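Local coordinates for protein acyl-coenzyme A oxidase 3 (Yarrowia lipolytica, PDB 5YS9) that oxidises acyl-CoA substrates of different chain lengths to (2E)-enoyl-CoA with FAD as cofactor, passing the electrons to oxygen to give hydrogen peroxide in peroxisomal beta-oxidation, at residues R467-G479 against G520-L532. Numbering follows the deposited sequence.
Sequences RGLIQSCLGHRKG and GAIQRATDKFVEL
T526 sets its CG2 methyl over one face of the R477 guanidinium, 3.8 Å from NH1, while oxygens of Q523 and D527 approach near its edge. R477 NH2 gives a nearly straight bond (175°) to Q523 OE1 at 2.8 Å, with amide and guanidinium almost coplanar, and a longer one to the backbone Q523 O. NH1 and NH2 also converge end-on on D527 OD1, a salt bridge of 2.9 Å from NH2; both bonds are bent, OD1 lying out of the guanidinium plane. With an alanine at D527, R477 would probably lose the carboxylate oxygen shared by NH1 and NH2, and be held from helix 520-532 by Q523 and the T526 methyl. In the α-helical C-terminal half of this acyl-CoA oxidase, the axes of segments 467-477 and 520-532 come within 9.1 Å and cross at -79°, and T526 is a knob in the hole formed by I470, C473, L474 and R477. Its OG1, beside the backbone N (chi1 -53°), donates to I522 O one turn back, which satisfies the buried hydroxyl. Away from the charged end, L474 straddles two partners, CD2 lying 3.5 Å from F529 CE1 and CD1 meeting V530 CG2. I470 packs CD1 on A525 CB, and F529 stacks in turn on F543 of helix 539-545.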
loop_
_atom_site.group_PDB
_atom_site.type_symbol
_atom_site.label_atom_id
_atom_site.label_comp_id
_atom_site.label_asym_id
_atom_site.label_seq_id
_atom_site.Cartn_x
_atom_site.Cartn_y
_atom_site.Cartn_z
ATOM N N ARG A 467 -1.571 -14.010 22.542
ATOM C CA ARG A 467 -1.132 -14.528 23.838
ATOM C C ARG A 467 -2.171 -14.225 24.914
ATOM O O ARG A 467 -2.510 -15.111 25.691
ATOM C CB ARG A 467 0.234 -13.950 24.227
ATOM C CG ARG A 467 0.786 -14.355 25.601
ATOM C CD ARG A 467 2.135 -13.740 25.975
ATOM N NE ARG A 467 2.028 -12.278 26.063
ATOM C CZ ARG A 467 2.848 -11.374 25.484
ATOM N NH1 ARG A 467 3.917 -11.749 24.759
ATOM N NH2 ARG A 467 2.609 -10.063 25.642
ATOM N N GLY A 468 -2.688 -13.004 24.960
ATOM C CA GLY A 468 -3.701 -12.652 25.926
ATOM C C GLY A 468 -4.987 -13.493 25.874
ATOM O O GLY A 468 -5.645 -13.695 26.902
ATOM N N LEU A 469 -5.368 -13.967 24.685
ATOM C CA LEU A 469 -6.578 -14.758 24.551
ATOM C C LEU A 469 -6.371 -16.199 25.043
ATOM O O LEU A 469 -7.284 -16.816 25.542
ATOM C CB LEU A 469 -7.012 -14.818 23.104
ATOM C CG LEU A 469 -7.515 -13.524 22.489
ATOM C CD1 LEU A 469 -7.544 -13.676 20.956
ATOM C CD2 LEU A 469 -8.870 -13.138 23.081
ATOM N N ILE A 470 -5.175 -16.731 24.820
ATOM C CA ILE A 470 -4.816 -18.028 25.285
ATOM C C ILE A 470 -4.770 -18.060 26.835
ATOM O O ILE A 470 -5.280 -19.010 27.464
ATOM C CB ILE A 470 -3.494 -18.453 24.658
ATOM C CG1 ILE A 470 -3.712 -18.728 23.175
ATOM C CG2 ILE A 470 -2.943 -19.687 25.371
ATOM C CD1 ILE A 470 -2.411 -19.002 22.445
ATOM N N GLN A 471 -4.197 -17.015 27.425
ATOM C CA GLN A 471 -4.211 -16.824 28.871
ATOM C C GLN A 471 -5.619 -16.656 29.424
ATOM O O GLN A 471 -5.909 -17.201 30.496
ATOM C CB GLN A 471 -3.325 -15.657 29.310
ATOM C CG GLN A 471 -1.830 -15.953 29.186
ATOM C CD GLN A 471 -0.961 -14.684 29.233
ATOM O OE1 GLN A 471 -1.407 -13.588 28.855
ATOM N NE2 GLN A 471 0.269 -14.828 29.714
ATOM N N SER A 472 -6.488 -15.938 28.708
ATOM C CA SER A 472 -7.902 -15.817 29.135
ATOM C C SER A 472 -8.647 -17.174 29.126
ATOM O O SER A 472 -9.377 -17.473 30.057
ATOM C CB SER A 472 -8.650 -14.811 28.269
ATOM O OG SER A 472 -8.319 -13.506 28.678
ATOM N N CYS A 473 -8.442 -17.949 28.055
ATOM C CA CYS A 473 -9.031 -19.263 27.864
ATOM C C CYS A 473 -8.523 -20.236 28.927
ATOM O O CYS A 473 -9.323 -20.880 29.557
ATOM C CB CYS A 473 -8.684 -19.783 26.486
ATOM S SG CYS A 473 -9.245 -21.451 25.989
ATOM N N LEU A 474 -7.206 -20.311 29.128
ATOM C CA LEU A 474 -6.583 -21.152 30.188
ATOM C C LEU A 474 -7.010 -20.749 31.615
ATOM O O LEU A 474 -7.371 -21.609 32.400
ATOM C CB LEU A 474 -5.054 -21.129 30.066
ATOM C CG LEU A 474 -4.225 -22.098 30.912
ATOM C CD1 LEU A 474 -4.617 -23.581 30.778
ATOM C CD2 LEU A 474 -2.778 -21.923 30.502
ATOM N N GLY A 475 -7.022 -19.450 31.934
ATOM C CA GLY A 475 -7.570 -18.988 33.216
ATOM C C GLY A 475 -9.055 -19.317 33.426
ATOM O O GLY A 475 -9.478 -19.517 34.560
ATOM N N HIS A 476 -9.840 -19.368 32.366
ATOM C CA HIS A 476 -11.210 -19.826 32.470
ATOM C C HIS A 476 -11.321 -21.297 32.868
ATOM O O HIS A 476 -12.147 -21.670 33.676
ATOM C CB HIS A 476 -11.943 -19.573 31.161
ATOM C CG HIS A 476 -13.383 -19.966 31.187
ATOM N ND1 HIS A 476 -14.303 -19.359 32.005
ATOM C CD2 HIS A 476 -14.059 -20.908 30.498
ATOM C CE1 HIS A 476 -15.483 -19.914 31.824
ATOM N NE2 HIS A 476 -15.362 -20.855 30.913
ATOM N N ARG A 477 -10.465 -22.119 32.287
ATOM C CA ARG A 477 -10.450 -23.551 32.520
ATOM C C ARG A 477 -10.101 -23.848 33.963
ATOM O O ARG A 477 -10.447 -24.884 34.492
ATOM C CB ARG A 477 -9.462 -24.235 31.592
ATOM C CG ARG A 477 -9.708 -23.985 30.126
ATOM C CD ARG A 477 -8.898 -24.960 29.316
ATOM N NE ARG A 477 -9.170 -24.873 27.900
ATOM C CZ ARG A 477 -8.412 -25.424 26.967
ATOM N NH1 ARG A 477 -7.337 -26.097 27.303
ATOM N NH2 ARG A 477 -8.728 -25.296 25.699
ATOM N N LYS A 478 -9.371 -22.926 34.569
ATOM C CA LYS A 478 -8.957 -23.025 35.953
ATOM C C LYS A 478 -9.949 -22.349 36.876
ATOM O O LYS A 478 -9.691 -22.190 38.053
ATOM C CB LYS A 478 -7.568 -22.439 36.139
ATOM C CG LYS A 478 -6.491 -23.281 35.491
ATOM C CD LYS A 478 -5.109 -22.677 35.631
ATOM C CE LYS A 478 -4.176 -23.233 34.577
ATOM N NZ LYS A 478 -2.753 -22.927 34.871
ATOM N N GLY A 479 -11.072 -21.919 36.321
ATOM C CA GLY A 479 -12.141 -21.409 37.116
ATOM C C GLY A 479 -12.264 -19.908 37.194
ATOM O O GLY A 479 -13.172 -19.451 37.860
ATOM N N GLY A 520 -12.870 -22.078 18.255
ATOM C CA GLY A 520 -12.116 -23.215 17.757
ATOM C C GLY A 520 -10.652 -22.946 17.784
ATOM O O GLY A 520 -9.898 -23.669 18.395
ATOM N N ALA A 521 -10.257 -21.858 17.162
ATOM C CA ALA A 521 -8.859 -21.543 17.031
ATOM C C ALA A 521 -8.215 -21.327 18.405
ATOM O O ALA A 521 -7.122 -21.829 18.662
ATOM C CB ALA A 521 -8.703 -20.309 16.158
ATOM N N ILE A 522 -8.909 -20.610 19.285
ATOM C CA ILE A 522 -8.384 -20.318 20.633
ATOM C C ILE A 522 -8.307 -21.553 21.555
ATOM O O ILE A 522 -7.305 -21.746 22.260
ATOM C CB ILE A 522 -9.225 -19.224 21.329
ATOM C CG1 ILE A 522 -9.056 -17.913 20.580
ATOM C CG2 ILE A 522 -8.837 -19.064 22.819
ATOM C CD1 ILE A 522 -10.086 -16.861 20.913
ATOM N N GLN A 523 -9.359 -22.370 21.579
ATOM C CA GLN A 523 -9.306 -23.616 22.377
ATOM C C GLN A 523 -8.169 -24.545 21.900
ATOM O O GLN A 523 -7.447 -25.109 22.742
ATOM C CB GLN A 523 -10.638 -24.373 22.376
ATOM C CG GLN A 523 -11.873 -23.610 22.904
ATOM C CD GLN A 523 -11.875 -23.318 24.387
ATOM O OE1 GLN A 523 -11.065 -23.850 25.126
ATOM N NE2 GLN A 523 -12.799 -22.463 24.829
ATOM N N ARG A 524 -7.977 -24.685 20.586
ATOM C CA ARG A 524 -6.927 -25.611 20.079
ATOM C C ARG A 524 -5.536 -25.060 20.397
ATOM O O ARG A 524 -4.653 -25.793 20.865
ATOM C CB ARG A 524 -7.091 -25.935 18.579
ATOM C CG ARG A 524 -8.044 -27.124 18.342
ATOM C CD ARG A 524 -8.530 -27.300 16.898
ATOM N NE ARG A 524 -7.836 -26.383 15.989
ATOM C CZ ARG A 524 -8.367 -25.322 15.367
ATOM N NH1 ARG A 524 -9.658 -25.018 15.449
ATOM N NH2 ARG A 524 -7.578 -24.563 14.621
ATOM N N ALA A 525 -5.377 -23.759 20.201
ATOM C CA ALA A 525 -4.132 -23.070 20.568
ATOM C C ALA A 525 -3.855 -23.161 22.068
ATOM O O ALA A 525 -2.723 -23.345 22.465
ATOM C CB ALA A 525 -4.148 -21.604 20.117
ATOM N N THR A 526 -4.881 -23.010 22.889
ATOM C CA THR A 526 -4.714 -23.168 24.322
ATOM C C THR A 526 -4.348 -24.625 24.677
ATOM O O THR A 526 -3.445 -24.827 25.486
ATOM C CB THR A 526 -5.950 -22.720 25.077
ATOM O OG1 THR A 526 -6.294 -21.392 24.673
ATOM C CG2 THR A 526 -5.682 -22.732 26.587
ATOM N N ASP A 527 -5.006 -25.611 24.044
ATOM C CA ASP A 527 -4.640 -27.047 24.219
ATOM C C ASP A 527 -3.157 -27.308 23.923
ATOM O O ASP A 527 -2.491 -28.010 24.709
ATOM C CB ASP A 527 -5.460 -28.005 23.317
ATOM C CG ASP A 527 -6.927 -28.106 23.723
ATOM O OD1 ASP A 527 -7.288 -27.713 24.845
ATOM O OD2 ASP A 527 -7.744 -28.545 22.889
ATOM N N LYS A 528 -2.668 -26.786 22.787
ATOM C CA LYS A 528 -1.269 -26.980 22.358
ATOM C C LYS A 528 -0.279 -26.342 23.322
ATOM O O LYS A 528 0.827 -26.848 23.519
ATOM C CB LYS A 528 -1.008 -26.395 20.957
ATOM C CG LYS A 528 -1.563 -27.177 19.782
ATOM C CD LYS A 528 -1.066 -26.596 18.446
ATOM C CE LYS A 528 -0.623 -27.642 17.421
ATOM N NZ LYS A 528 -1.771 -28.107 16.597
ATOM N N PHE A 529 -0.671 -25.203 23.880
ATOM C CA PHE A 529 0.142 -24.480 24.847
ATOM C C PHE A 529 0.315 -25.321 26.101
ATOM O O PHE A 529 1.380 -25.321 26.716
ATOM C CB PHE A 529 -0.544 -23.169 25.213
ATOM C CG PHE A 529 0.076 -22.475 26.371
ATOM C CD1 PHE A 529 -0.324 -22.765 27.659
ATOM C CD2 PHE A 529 1.068 -21.539 26.175
ATOM C CE1 PHE A 529 0.220 -22.108 28.742
ATOM C CE2 PHE A 529 1.642 -20.882 27.259
ATOM C CZ PHE A 529 1.205 -21.163 28.554
ATOM N N VAL A 530 -0.775 -25.984 26.492
ATOM C CA VAL A 530 -0.773 -26.942 27.590
ATOM C C VAL A 530 0.095 -28.195 27.270
ATOM O O VAL A 530 0.858 -28.620 28.131
ATOM C CB VAL A 530 -2.222 -27.302 28.058
ATOM C CG1 VAL A 530 -2.227 -28.393 29.117
ATOM C CG2 VAL A 530 -2.933 -26.078 28.621
ATOM N N GLU A 531 0.002 -28.773 26.069
ATOM C CA GLU A 531 0.880 -29.901 25.720
ATOM C C GLU A 531 2.349 -29.451 25.772
ATOM O O GLU A 531 3.228 -30.213 26.203
ATOM C CB GLU A 531 0.598 -30.479 24.323
ATOM C CG GLU A 531 -0.702 -31.259 24.132
ATOM C CD GLU A 531 -1.020 -31.497 22.631
ATOM O OE1 GLU A 531 -2.193 -31.312 22.203
ATOM O OE2 GLU A 531 -0.074 -31.842 21.862
ATOM N N LEU A 532 2.612 -28.222 25.325
ATOM C CA LEU A 532 3.986 -27.760 25.164
ATOM C C LEU A 532 4.642 -27.381 26.486
ATOM O O LEU A 532 5.856 -27.585 26.637
ATOM C CB LEU A 532 4.071 -26.607 24.154
ATOM C CG LEU A 532 3.995 -27.004 22.671
ATOM C CD1 LEU A 532 3.756 -25.740 21.868
ATOM C CD2 LEU A 532 5.240 -27.726 22.167
#